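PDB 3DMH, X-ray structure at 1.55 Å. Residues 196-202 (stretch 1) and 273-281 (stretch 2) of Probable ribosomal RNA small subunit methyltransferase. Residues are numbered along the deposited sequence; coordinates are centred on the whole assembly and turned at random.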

ATOM      1  N   ALA A 196     -12.151  20.321  15.475  1.00 24.48           N
ATOM      2  CA  ALA A 196     -10.757  20.309  15.926  1.00 24.09           C
ATOM      3  C   ALA A 196      -9.788  20.360  14.750  1.00 23.74           C
ATOM      4  O   ALA A 196     -10.078  19.829  13.680  1.00 23.88           O
ATOM      5  CB  ALA A 196     -10.483  19.083  16.792  1.00 24.29           C
ATOM      6  N   GLU A 197      -8.642  20.996  14.965  1.00 23.46           N
ATOM      7  CA  GLU A 197      -7.638  21.191  13.920  1.00 23.80           C
ATOM      8  C   GLU A 197      -6.604  20.089  13.910  1.00 22.96           C
ATOM      9  O   GLU A 197      -6.055  19.752  14.960  1.00 23.09           O
ATOM     10  CB  GLU A 197      -6.903  22.512  14.130  1.00 24.21           C
ATOM     11  CG  GLU A 197      -7.754  23.740  13.889  1.00 26.27           C
ATOM     12  CD  GLU A 197      -8.196  23.882  12.438  1.00 29.78           C
ATOM     13  OE1 GLU A 197      -7.433  23.486  11.523  1.00 31.08           O
ATOM     14  OE2 GLU A 197      -9.315  24.404  12.223  1.00 32.01           O
ATOM     15  N   TYR A 198      -6.331  19.560  12.716  1.00 22.23           N
ATOM     16  CA  TYR A 198      -5.298  18.538  12.509  1.00 21.72           C
ATOM     17  C   TYR A 198      -4.347  18.969  11.406  1.00 21.99           C
ATOM     18  O   TYR A 198      -4.763  19.582  10.422  1.00 22.67           O
ATOM     19  CB  TYR A 198      -5.927  17.185  12.145  1.00 21.62           C
ATOM     20  CG  TYR A 198      -6.867  16.666  13.203  1.00 20.75           C
ATOM     21  CD1 TYR A 198      -6.406  15.860  14.246  1.00 22.22           C
ATOM     22  CD2 TYR A 198      -8.214  17.022  13.193  1.00 21.44           C
ATOM     23  CE1 TYR A 198      -7.269  15.404  15.233  1.00 21.63           C
ATOM     24  CE2 TYR A 198      -9.077  16.577  14.175  1.00 20.44           C
ATOM     25  CZ  TYR A 198      -8.604  15.777  15.194  1.00 21.79           C
ATOM     26  OH  TYR A 198      -9.475  15.342  16.165  1.00 22.20           O
ATOM     27  N   THR A 199      -3.063  18.650  11.570  1.00 20.75           N
ATOM     28  CA  THR A 199      -2.107  18.797  10.484  1.00 20.51           C
ATOM     29  C   THR A 199      -1.614  17.416  10.120  1.00 20.11           C
ATOM     30  O   THR A 199      -0.891  16.785  10.892  1.00 20.83           O
ATOM     31  CB  THR A 199      -0.918  19.691  10.862  1.00 20.63           C
ATOM     32  OG1 THR A 199      -1.408  20.996  11.205  1.00 21.81           O
ATOM     33  CG2 THR A 199       0.038  19.827   9.692  1.00 22.01           C
ATOM     34  N   PHE A 200      -2.011  16.968   8.939  1.00 18.98           N
ATOM     35  CA  PHE A 200      -1.561  15.677   8.427  1.00 19.12           C
ATOM     36  C   PHE A 200      -0.239  15.793   7.681  1.00 19.02           C
ATOM     37  O   PHE A 200       0.064  16.816   7.058  1.00 19.96           O
ATOM     38  CB  PHE A 200      -2.636  15.039   7.555  1.00 19.60           C
ATOM     39  CG  PHE A 200      -3.912  14.755   8.289  1.00 18.61           C
ATOM     40  CD1 PHE A 200      -4.051  13.605   9.058  1.00 19.46           C
ATOM     41  CD2 PHE A 200      -4.972  15.654   8.239  1.00 19.29           C
ATOM     42  CE1 PHE A 200      -5.233  13.341   9.746  1.00 19.43           C
ATOM     43  CE2 PHE A 200      -6.157  15.412   8.928  1.00 19.61           C
ATOM     44  CZ  PHE A 200      -6.294  14.243   9.681  1.00 20.63           C
ATOM     45  N   HIS A 201       0.549  14.723   7.755  1.00 18.80           N
ATOM     46  CA  HIS A 201       1.873  14.673   7.152  1.00 18.29           C
ATOM     47  C   HIS A 201       1.940  13.383   6.391  1.00 18.58           C
ATOM     48  O   HIS A 201       1.525  12.343   6.896  1.00 18.51           O
ATOM     49  CB  HIS A 201       2.951  14.653   8.221  1.00 18.93           C
ATOM     50  CG  HIS A 201       3.153  15.976   8.884  1.00 19.07           C
ATOM     51  ND1 HIS A 201       2.300  16.475   9.848  1.00 22.47           N
ATOM     52  CD2 HIS A 201       4.096  16.927   8.690  1.00 19.27           C
ATOM     53  CE1 HIS A 201       2.725  17.666  10.234  1.00 21.60           C
ATOM     54  NE2 HIS A 201       3.811  17.964   9.545  1.00 23.39           N
ATOM     55  N   HIS A 202       2.446  13.452   5.175  1.00 18.45           N
ATOM     56  CA  HIS A 202       2.576  12.227   4.394  1.00 18.27           C
ATOM     57  C   HIS A 202       3.656  12.253   3.335  1.00 18.43           C
ATOM     58  O   HIS A 202       4.063  13.312   2.827  1.00 18.00           O
ATOM     59  CB  HIS A 202       1.225  11.822   3.792  1.00 19.44           C
ATOM     60  CG  HIS A 202       0.666  12.823   2.836  1.00 22.51           C
ATOM     61  ND1 HIS A 202       1.170  12.992   1.563  1.00 25.60           N
ATOM     62  CD2 HIS A 202      -0.346  13.712   2.966  1.00 25.60           C
ATOM     63  CE1 HIS A 202       0.487  13.940   0.949  1.00 26.00           C
ATOM     64  NE2 HIS A 202      -0.435  14.395   1.778  1.00 27.38           N
ATOM     65  N   LYS A 273       4.313  10.148  11.657  1.00 19.38           N
ATOM     66  CA  LYS A 273       4.706  11.566  11.687  1.00 19.93           C
ATOM     67  C   LYS A 273       3.516  12.440  12.065  1.00 19.66           C
ATOM     68  O   LYS A 273       3.665  13.382  12.855  1.00 19.85           O
ATOM     69  CB  LYS A 273       5.304  12.027  10.351  1.00 19.97           C
ATOM     70  CG  LYS A 273       5.830  13.482  10.368  1.00 21.22           C
ATOM     71  CD  LYS A 273       6.695  13.786   9.161  1.00 22.57           C
ATOM     72  CE  LYS A 273       7.110  15.260   9.125  1.00 24.85           C
ATOM     73  NZ  LYS A 273       8.054  15.537   7.998  1.00 28.21           N
ATOM     74  N   GLY A 274       2.336  12.114  11.532  1.00 19.33           N
ATOM     75  CA  GLY A 274       1.127  12.880  11.882  1.00 19.38           C
ATOM     76  C   GLY A 274       0.766  12.782  13.358  1.00 19.78           C
ATOM     77  O   GLY A 274       0.443  13.791  13.988  1.00 19.06           O
ATOM     78  N   LEU A 275       0.828  11.574  13.922  1.00 19.39           N
ATOM     79  CA  LEU A 275       0.561  11.398  15.369  1.00 20.04           C
ATOM     80  C   LEU A 275       1.505  12.244  16.221  1.00 19.95           C
ATOM     81  O   LEU A 275       1.073  12.933  17.178  1.00 19.63           O
ATOM     82  CB  LEU A 275       0.687   9.917  15.777  1.00 19.41           C
ATOM     83  CG  LEU A 275      -0.420   8.996  15.246  1.00 20.82           C
ATOM     84  CD1 LEU A 275       0.010   7.543  15.326  1.00 21.85           C
ATOM     85  CD2 LEU A 275      -1.776   9.260  15.956  1.00 19.14           C
ATOM     86  N   GLU A 276       2.786  12.228  15.857  1.00 20.48           N
ATOM     87  CA  GLU A 276       3.811  13.004  16.565  1.00 21.82           C
ATOM     88  C   GLU A 276       3.548  14.493  16.469  1.00 21.64           C
ATOM     89  O   GLU A 276       3.644  15.215  17.471  1.00 21.79           O
ATOM     90  CB  GLU A 276       5.184  12.720  15.963  1.00 22.93           C
ATOM     91  CG  GLU A 276       5.719  11.335  16.248  1.00 26.73           C
ATOM     92  CD  GLU A 276       6.856  10.934  15.309  1.00 33.28           C
ATOM     93  OE1 GLU A 276       7.500  11.841  14.716  1.00 36.51           O
ATOM     94  OE2 GLU A 276       7.113   9.712  15.175  1.00 35.14           O
ATOM     95  N   ALA A 277       3.221  14.946  15.261  1.00 21.28           N
ATOM     96  CA  ALA A 277       3.024  16.372  14.988  1.00 21.26           C
ATOM     97  C   ALA A 277       1.812  16.950  15.714  1.00 21.51           C
ATOM     98  O   ALA A 277       1.746  18.156  15.974  1.00 21.35           O
ATOM     99  CB  ALA A 277       2.894  16.603  13.488  1.00 20.81           C
ATOM    100  N   ASN A 278       0.852  16.083  16.031  1.00 21.16           N
ATOM    101  CA  ASN A 278      -0.398  16.504  16.665  1.00 21.88           C
ATOM    102  C   ASN A 278      -0.482  16.202  18.188  1.00 22.42           C
ATOM    103  O   ASN A 278      -1.591  16.274  18.754  1.00 22.45           O
ATOM    104  CB  ASN A 278      -1.597  15.935  15.879  1.00 21.61           C
ATOM    105  CG  ASN A 278      -1.747  16.575  14.495  1.00 21.19           C
ATOM    106  OD1 ASN A 278      -2.488  17.555  14.332  1.00 23.72           O
ATOM    107  ND2 ASN A 278      -1.011  16.063  13.505  1.00 19.70           N
ATOM    108  N   ALA A 279       0.668  15.822  18.820  1.00 24.14           N
ATOM    109  CA  ALA A 279       0.678  15.487  20.270  1.00 23.51           C
ATOM    110  C   ALA A 279      -0.309  14.395  20.636  1.00 24.35           C
ATOM    111  O   ALA A 279      -1.021  14.429  21.649  1.00 22.76           O
ATOM    112  CB  ALA A 279       0.493  16.745  21.149  1.00 24.98           C
ATOM    113  N   LEU A 280      -0.358  13.390  19.751  1.00 22.95           N
ATOM    114  CA  LEU A 280      -1.307  12.227  19.839  1.00 23.43           C
ATOM    115  C   LEU A 280      -0.623  10.857  19.851  1.00 23.26           C
ATOM    116  O   LEU A 280       0.415  10.678  19.217  1.00 24.10           O
ATOM    117  CB  LEU A 280      -2.307  12.248  18.669  1.00 23.32           C
ATOM    118  CG  LEU A 280      -3.372  13.356  18.634  1.00 22.36           C
ATOM    119  CD1 LEU A 280      -4.116  13.385  17.306  1.00 23.54           C
ATOM    120  CD2 LEU A 280      -4.359  13.194  19.798  1.00 22.19           C
ATOM    121  N   LYS A 281      -1.220   9.881  20.542  1.00 23.59           N
ATOM    122  CA  LYS A 281      -0.643   8.527  20.639  1.00 24.18           C
ATOM    123  C   LYS A 281      -1.572   7.475  20.050  1.00 23.77           C
ATOM    124  O   LYS A 281      -2.769   7.439  20.344  1.00 24.27           O
ATOM    125  CB  LYS A 281      -0.322   8.160  22.105  1.00 24.92           C
ATOM    126  CG  LYS A 281       0.944   8.803  22.695  1.00 26.68           C
ATOM    127  CD  LYS A 281       0.708  10.251  23.107  1.00 31.44           C
ATOM    128  CE  LYS A 281       1.997  10.933  23.539  1.00 31.51           C
ATOM    129  NZ  LYS A 281       1.861  12.407  23.415  1.00 34.44           N
TER
HETATM  130  O   HOH W   1      -3.738  18.679  16.351  0.60 31.95           O

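Strand 196-202 runs roughly antiparallel to helix 273-277: their N-to-C directions differ by 149°, and the axes approach to 7.1 Å. The CA register is consistent with this, pairing His201 with Gly274 (CA to CA 5.1 Å) and Tyr198 with Asn278 (CA to CA 6.7 Å). The contact is modest, burying 332 Å² over both sides; His201 and Asn278 cover the most surface, 87 and 61 Å².

Asn278 is the first residue to leave helical phi/psi after the helix. Its CA-to-CB bond points toward the strand, and with chi1 at -69° (m) its amide meets the backbone of Thr199. Thr199 N donates to Asn278 OD1 at 3.0 Å with an N-H...acceptor angle of 169°, while Asn278 ND2 donates to Thr199 O at 2.7 Å and 164°. Because a carboxamide carries a donor and an acceptor side by side, it can pair with both the backbone N-H and the backbone C=O of one strand residue, independent of that residue's side chain. The second ND2 hydrogen goes back to the helix: Asn278 ND2 to Gly274 O is 2.7 Å, at 174°, which ties the side chain to its own stretch. A water extends the network, donating to Asn278 OD1 at 2.6 Å and to Glu197 O at 2.9 Å.

His201, with the largest covered area, makes its cross-stretch contacts by packing. Its CE1 lies 3.4 Å from Ala277 CB and its CD2 3.5 Å from Lys273 CE, so the imidazole meets a methyl and the aliphatic part of a lysine. Its CB sits 4.2 Å from Gly274 N. Within the strand, His201 ND1 donates a weak hydrogen bond to Thr199 O (3.4 Å, 134°).

Beyond the amide, Leu280 CD1 reaches the edge of the Tyr198 ring, 4.3 Å from Tyr198 CE1, adding a small apolar contact.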